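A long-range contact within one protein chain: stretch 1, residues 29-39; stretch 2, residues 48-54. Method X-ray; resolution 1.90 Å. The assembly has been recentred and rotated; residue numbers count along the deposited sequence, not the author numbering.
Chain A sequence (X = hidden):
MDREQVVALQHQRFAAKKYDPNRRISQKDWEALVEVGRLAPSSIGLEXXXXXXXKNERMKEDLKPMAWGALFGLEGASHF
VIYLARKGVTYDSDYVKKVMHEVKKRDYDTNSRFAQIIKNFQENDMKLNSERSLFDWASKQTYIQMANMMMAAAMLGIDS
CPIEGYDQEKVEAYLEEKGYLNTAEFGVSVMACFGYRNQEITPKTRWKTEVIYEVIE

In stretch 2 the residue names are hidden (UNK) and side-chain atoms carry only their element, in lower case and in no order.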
ATOM      1  N   ASP A  29     -12.018  -0.289  20.054  1.00  9.38           N
ATOM      2  CA  ASP A  29     -11.634   0.390  18.803  1.00  9.53           C
ATOM      3  C   ASP A  29     -10.306  -0.197  18.293  1.00  9.98           C
ATOM      4  O   ASP A  29     -10.138  -0.407  17.083  1.00  9.77           O
ATOM      5  CB  ASP A  29     -11.525   1.910  18.947  1.00  9.19           C
ATOM      6  CG  ASP A  29     -12.893   2.613  18.975  1.00 11.24           C
ATOM      7  OD1 ASP A  29     -13.934   1.962  18.715  1.00 12.00           O
ATOM      8  OD2 ASP A  29     -12.902   3.830  19.251  1.00 12.37           O
ATOM      9  N   TRP A  30      -9.350  -0.435  19.194  1.00  9.19           N
ATOM     10  CA  TRP A  30      -8.055  -0.970  18.741  1.00  8.69           C
ATOM     11  C   TRP A  30      -8.225  -2.371  18.139  1.00  8.69           C
ATOM     12  O   TRP A  30      -7.631  -2.686  17.107  1.00  8.07           O
ATOM     13  CB  TRP A  30      -6.956  -0.898  19.820  1.00  8.83           C
ATOM     14  CG  TRP A  30      -5.666  -1.397  19.227  1.00 10.22           C
ATOM     15  CD1 TRP A  30      -5.023  -2.597  19.482  1.00  8.98           C
ATOM     16  CD2 TRP A  30      -4.923  -0.747  18.204  1.00 11.28           C
ATOM     17  NE1 TRP A  30      -3.885  -2.702  18.669  1.00  9.01           N
ATOM     18  CE2 TRP A  30      -3.820  -1.591  17.871  1.00  9.79           C
ATOM     19  CE3 TRP A  30      -5.085   0.484  17.511  1.00 11.00           C
ATOM     20  CZ2 TRP A  30      -2.881  -1.251  16.883  1.00  9.70           C
ATOM     21  CZ3 TRP A  30      -4.137   0.818  16.525  1.00 10.98           C
ATOM     22  CH2 TRP A  30      -3.068  -0.052  16.208  1.00 11.45           C
ATOM     23  N   GLU A  31      -9.065  -3.209  18.749  1.00  9.02           N
ATOM     24  CA  GLU A  31      -9.269  -4.571  18.265  1.00 10.92           C
ATOM     25  C   GLU A  31      -9.904  -4.489  16.884  1.00  9.14           C
ATOM     26  O   GLU A  31      -9.602  -5.295  16.014  1.00  9.28           O
ATOM     27  CB  GLU A  31     -10.202  -5.329  19.236  1.00 11.28           C
ATOM     28  CG  GLU A  31      -9.467  -5.773  20.511  1.00 15.61           C
ATOM     29  CD  GLU A  31     -10.396  -6.250  21.621  1.00 17.79           C
ATOM     30  OE1 GLU A  31     -11.649  -6.047  21.530  1.00 23.40           O
ATOM     31  OE2 GLU A  31      -9.859  -6.798  22.616  1.00 25.15           O
ATOM     32  N   ALA A  32     -10.779  -3.513  16.669  1.00  8.76           N
ATOM     33  CA  ALA A  32     -11.380  -3.367  15.314  1.00  7.44           C
ATOM     34  C   ALA A  32     -10.337  -2.983  14.276  1.00  7.92           C
ATOM     35  O   ALA A  32     -10.351  -3.512  13.158  1.00  9.07           O
ATOM     36  CB  ALA A  32     -12.504  -2.344  15.300  1.00  8.78           C
ATOM     37  N   LEU A  33      -9.414  -2.103  14.643  1.00  7.17           N
ATOM     38  CA  LEU A  33      -8.373  -1.692  13.690  1.00  8.33           C
ATOM     39  C   LEU A  33      -7.443  -2.853  13.361  1.00  7.13           C
ATOM     40  O   LEU A  33      -7.045  -3.026  12.218  1.00  8.86           O
ATOM     41  CB  LEU A  33      -7.598  -0.452  14.220  1.00  8.35           C
ATOM     42  CG  LEU A  33      -8.367   0.869  14.276  1.00  9.80           C
ATOM     43  CD1 LEU A  33      -7.519   1.957  14.891  1.00  8.70           C
ATOM     44  CD2 LEU A  33      -8.899   1.313  12.879  1.00  7.77           C
ATOM     45  N   VAL A  34      -7.137  -3.689  14.343  1.00  6.69           N
ATOM     46  CA  VAL A  34      -6.271  -4.859  14.086  1.00  7.33           C
ATOM     47  C   VAL A  34      -7.013  -5.804  13.128  1.00  7.82           C
ATOM     48  O   VAL A  34      -6.417  -6.353  12.193  1.00  6.38           O
ATOM     49  CB  VAL A  34      -5.944  -5.641  15.394  1.00  8.69           C
ATOM     50  CG1 VAL A  34      -5.211  -6.967  15.033  1.00  8.11           C
ATOM     51  CG2 VAL A  34      -5.084  -4.803  16.287  1.00  8.44           C
ATOM     52  N   GLU A  35      -8.311  -5.947  13.363  1.00  7.75           N
ATOM     53  CA  GLU A  35      -9.164  -6.707  12.444  1.00  7.75           C
ATOM     54  C   GLU A  35      -9.147  -6.170  11.008  1.00  7.72           C
ATOM     55  O   GLU A  35      -9.079  -6.947  10.048  1.00  8.02           O
ATOM     56  CB  GLU A  35     -10.589  -6.837  13.015  1.00  8.72           C
ATOM     57  CG  GLU A  35     -11.557  -7.656  12.140  1.00  9.24           C
ATOM     58  CD  GLU A  35     -11.244  -9.159  12.089  1.00 10.53           C
ATOM     59  OE1 GLU A  35     -10.344  -9.676  12.810  1.00 11.77           O
ATOM     60  OE2 GLU A  35     -11.972  -9.853  11.368  1.00 11.74           O
ATOM     61  N   VAL A  36      -9.227  -4.848  10.850  1.00  7.99           N
ATOM     62  CA  VAL A  36      -9.046  -4.220   9.532  1.00  7.61           C
ATOM     63  C   VAL A  36      -7.741  -4.706   8.868  1.00  7.76           C
ATOM     64  O   VAL A  36      -7.741  -5.104   7.694  1.00  7.81           O
ATOM     65  CB  VAL A  36      -9.102  -2.662   9.633  1.00  7.64           C
ATOM     66  CG1 VAL A  36      -8.732  -1.984   8.298  1.00  8.57           C
ATOM     67  CG2 VAL A  36     -10.516  -2.215  10.063  1.00  8.81           C
ATOM     68  N   GLY A  37      -6.654  -4.733   9.644  1.00  6.50           N
ATOM     69  CA  GLY A  37      -5.327  -5.176   9.172  1.00  6.98           C
ATOM     70  C   GLY A  37      -5.368  -6.653   8.821  1.00  6.93           C
ATOM     71  O   GLY A  37      -4.856  -7.046   7.781  1.00  7.67           O
ATOM     72  N   ARG A  38      -6.001  -7.460   9.673  1.00  7.01           N
ATOM     73  CA  ARG A  38      -6.184  -8.916   9.376  1.00  7.04           C
ATOM     74  C   ARG A  38      -6.909  -9.182   8.038  1.00  7.06           C
ATOM     75  O   ARG A  38      -6.519 -10.050   7.263  1.00  7.18           O
ATOM     76  CB  ARG A  38      -6.951  -9.614  10.504  1.00  6.40           C
ATOM     77  CG  ARG A  38      -6.883 -11.141  10.410  1.00  6.63           C
ATOM     78  CD  ARG A  38      -7.568 -11.831  11.610  1.00  7.25           C
ATOM     79  NE  ARG A  38      -9.030 -11.781  11.472  1.00 10.67           N
ATOM     80  CZ  ARG A  38      -9.771 -12.689  10.832  1.00 12.07           C
ATOM     81  NH1 ARG A  38      -9.199 -13.765  10.280  1.00 10.66           N
ATOM     82  NH2 ARG A  38     -11.105 -12.513  10.759  1.00 13.84           N
ATOM     83  N   LEU A  39      -7.904  -8.366   7.751  1.00  7.34           N
ATOM     84  CA  LEU A  39      -8.767  -8.571   6.583  1.00  7.31           C
ATOM     85  C   LEU A  39      -8.247  -7.936   5.310  1.00  7.69           C
ATOM     86  O   LEU A  39      -8.887  -8.069   4.254  1.00  7.53           O
ATOM     87  CB  LEU A  39     -10.171  -8.025   6.883  1.00  7.73           C
ATOM     88  CG  LEU A  39     -10.845  -8.770   8.046  1.00  8.46           C
ATOM     89  CD1 LEU A  39     -12.116  -8.037   8.349  1.00 11.34           C
ATOM     90  CD2 LEU A  39     -11.165 -10.248   7.661  1.00  9.74           C
ATOM     91  N   UNK A  48       1.393 -12.163   3.370  1.00  9.21           N
ATOM     92  CA  UNK A  48       2.768 -12.471   3.727  1.00  9.67           C
ATOM     93  C   UNK A  48       3.312 -11.511   4.774  1.00  9.60           C
ATOM     94  O   UNK A  48       4.286 -10.766   4.516  1.00 10.25           O
ATOM     95  c   UNK A  48       2.772 -11.036   1.792  1.00  8.98           C
ATOM     96  c   UNK A  48       3.494 -12.291   2.394  1.00  9.49           C
ATOM     97  c   UNK A  48       1.313 -11.313   2.151  1.00  9.48           C
ATOM     98  N   UNK A  49       2.642 -11.482   5.923  1.00  9.88           N
ATOM     99  CA  UNK A  49       2.827 -10.409   6.893  1.00  8.92           C
ATOM    100  C   UNK A  49       2.635 -10.833   8.345  1.00  8.88           C
ATOM    101  O   UNK A  49       2.068 -11.879   8.638  1.00  8.23           O
ATOM    102  c   UNK A  49      -1.685  -9.521   5.620  1.00  9.85           C
ATOM    103  c   UNK A  49      -1.274  -7.896   3.404  1.00 10.58           C
ATOM    104  n   UNK A  49      -1.628 -10.255   6.783  1.00 11.43           N
ATOM    105  c   UNK A  49      -0.330 -10.242   7.258  1.00 10.07           C
ATOM    106  c   UNK A  49      -2.568  -8.389   3.715  1.00  8.06           C
ATOM    107  c   UNK A  49       1.932  -9.211   6.568  1.00  8.08           C
ATOM    108  c   UNK A  49      -0.388  -9.009   5.373  1.00  9.25           C
ATOM    109  c   UNK A  49      -2.782  -9.195   4.821  1.00  7.93           C
ATOM    110  c   UNK A  49       0.464  -9.500   6.414  1.00 10.12           C
ATOM    111  c   UNK A  49      -0.174  -8.196   4.243  1.00  8.70           C
ATOM    112  N   UNK A  50       3.117  -9.991   9.256  1.00  8.62           N
ATOM    113  CA  UNK A  50       2.758 -10.133  10.659  1.00  8.74           C
ATOM    114  C   UNK A  50       2.951  -8.770  11.291  1.00  9.36           C
ATOM    115  O   UNK A  50       3.986  -8.128  11.063  1.00  8.29           O
ATOM    116  n   UNK A  50       3.970 -13.846  15.670  1.00 25.04           N
ATOM    117  c   UNK A  50       3.529 -12.583  14.990  1.00 18.62           C
ATOM    118  c   UNK A  50       3.663 -11.152  11.376  1.00  9.03           C
ATOM    119  c   UNK A  50       3.951 -12.511  13.503  1.00 14.02           C
ATOM    120  c   UNK A  50       3.282 -11.292  12.871  1.00  9.43           C
ATOM    121  N   UNK A  51       1.969  -8.342  12.079  1.00  7.79           N
ATOM    122  CA  UNK A  51       2.039  -7.036  12.758  1.00  9.69           C
ATOM    123  C   UNK A  51       2.478  -7.167  14.215  1.00  9.07           C
ATOM    124  O   UNK A  51       1.983  -8.060  14.920  1.00  8.86           O
ATOM    125  c   UNK A  51      -2.583  -6.833  11.727  1.00 11.82           C
ATOM    126 se   UNK A  51      -1.583  -5.224  11.315  1.00 19.11          SE
ATOM    127  c   UNK A  51       0.636  -6.416  12.753  1.00  7.83           C
ATOM    128  c   UNK A  51       0.194  -6.011  11.335  1.00  9.66           C
ATOM    129  N   UNK A  52       3.277  -6.212  14.705  1.00  7.99           N
ATOM    130  CA  UNK A  52       3.645  -6.161  16.103  1.00  8.89           C
ATOM    131  C   UNK A  52       3.166  -4.860  16.710  1.00  9.87           C
ATOM    132  O   UNK A  52       3.400  -3.792  16.134  1.00  9.74           O
ATOM    133  c   UNK A  52       5.502  -8.792  16.054  1.00 10.73           C
ATOM    134  c   UNK A  52       7.467  -7.248  15.690  1.00 10.59           C
ATOM    135  c   UNK A  52       5.951  -7.387  15.574  1.00  9.83           C
ATOM    136  c   UNK A  52       5.192  -6.274  16.308  1.00  7.77           C
ATOM    137  N   UNK A  53       2.496  -4.950  17.862  1.00  9.77           N
ATOM    138  CA  UNK A  53       2.205  -3.749  18.657  1.00 10.65           C
ATOM    139  C   UNK A  53       3.340  -3.501  19.659  1.00 12.52           C
ATOM    140  O   UNK A  53       3.596  -4.334  20.548  1.00 12.21           O
ATOM    141  c   UNK A  53       0.124  -1.431  19.384  1.00 11.00           C
ATOM    142  c   UNK A  53       0.508  -2.637  20.273  1.00  9.92           C
ATOM    143  c   UNK A  53       0.880  -3.864  19.406  1.00 10.95           C
ATOM    144  c   UNK A  53      -0.615  -2.952  21.259  1.00 10.87           C
ATOM    145  N   UNK A  54       4.015  -2.369  19.500  1.00 13.34           N
ATOM    146  CA  UNK A  54       5.082  -2.019  20.419  1.00 16.74           C
ATOM    147  C   UNK A  54       4.420  -1.331  21.597  1.00 18.65           C
ATOM    148  O   UNK A  54       4.100  -0.157  21.533  1.00 18.47           O
ATOM    149  c   UNK A  54       8.529  -0.268  19.785  1.00 17.86           C
ATOM    150  c   UNK A  54       7.476  -1.018  20.569  1.00 18.67           C
ATOM    151  c   UNK A  54       8.054  -2.360  21.040  1.00 20.53           C
ATOM    152  c   UNK A  54       6.173  -1.180  19.748  1.00 15.00           C
TER
HETATM  153  O   HOH W   1      -4.076 -11.561   7.652  1.00 10.86           O

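Position 48 carries three side-chain carbons, and one of them, at bonding distance from the backbone N, closes a five-membered ring. The side chain is out of reach of stretch 1 and makes no contact. The ring closure identifies Pro-48.

Position 49 has one carbon leading into fused five- and six-membered rings holding eight carbons and one nitrogen. CA-to-CB points toward the helix, and the ring reaches the C-terminal part of the helix, where a carbon of the six-membered ring lies 4.2 Å from Gly-37 O in an oblique approach. The fused rings are an indole, hence Trp-49, with chi1 at 54° (p); the carbon near Gly-37 O is CZ2. Its nitrogen is served by a water, which accepts from Trp-49 NE1 at 2.9 Å and donates to Arg-38 O at 2.9 Å, so a single solvent molecule links the two stretches.

Position 50 shows four carbons in a row ending in nitrogen, out of reach of stretch 1 and without contact to it. This is Lys-50, an extended chain with all four chi angles t.

At position 51 the unbranched order is two carbons, selenium, one carbon. CA-to-CB points toward the helix, and the carbon beyond selenium lies 3.9 Å from Val-34 O. This is selenomethionine, written Met-51. Its terminal methyl meets mainly backbone: Met-51 CE is also 4.0 Å from Gly-37 C and 4.0 Å from Arg-38 N. The side-chain contact Val-34 CG1 to Met-51 CE measures 4.2 Å. Gly-37 matters here, because an ideal CB on it would fall 2.9 Å from Met-51 SE, a clash.

Position 52 has four carbons forked at the second, out of reach of stretch 1 and making no contact: Leu-52, with chi1 -48° (m).

Position 53 has the same forked four-carbon pattern, but its CA-to-CB bond points toward the helix. One terminal carbon sits 3.9 Å from Trp-30 CZ2, oblique to the indole ring. It is Leu-53, and that carbon is CD1.

Position 54, again four carbons forked at the second, is out of reach of stretch 1 and makes no contact; it is Leu-54.

The contact follows strand alternation: the CA-to-CB bonds of 49, 51 and 53 point toward the helix, while 50, 52 and 54 are out of reach. The axes run nearly antiparallel (161°), 10.3 Å apart at closest approach, so ascending the strand from Trp-49 to Leu-53 means descending the helix from Gly-37 to Trp-30. With no direct hydrogen bond between the stretches and 256 Å² buried, the joint rests on packing and the bridging water. Met-51 supplies the largest covered area, 59 Å², and the nearest CA pair, Gly-37 CA to Met-51 CA at 8.4 Å, marks where the glycine leaves room for selenium.

Stretch 2, residues 48-54: PWKMLLL
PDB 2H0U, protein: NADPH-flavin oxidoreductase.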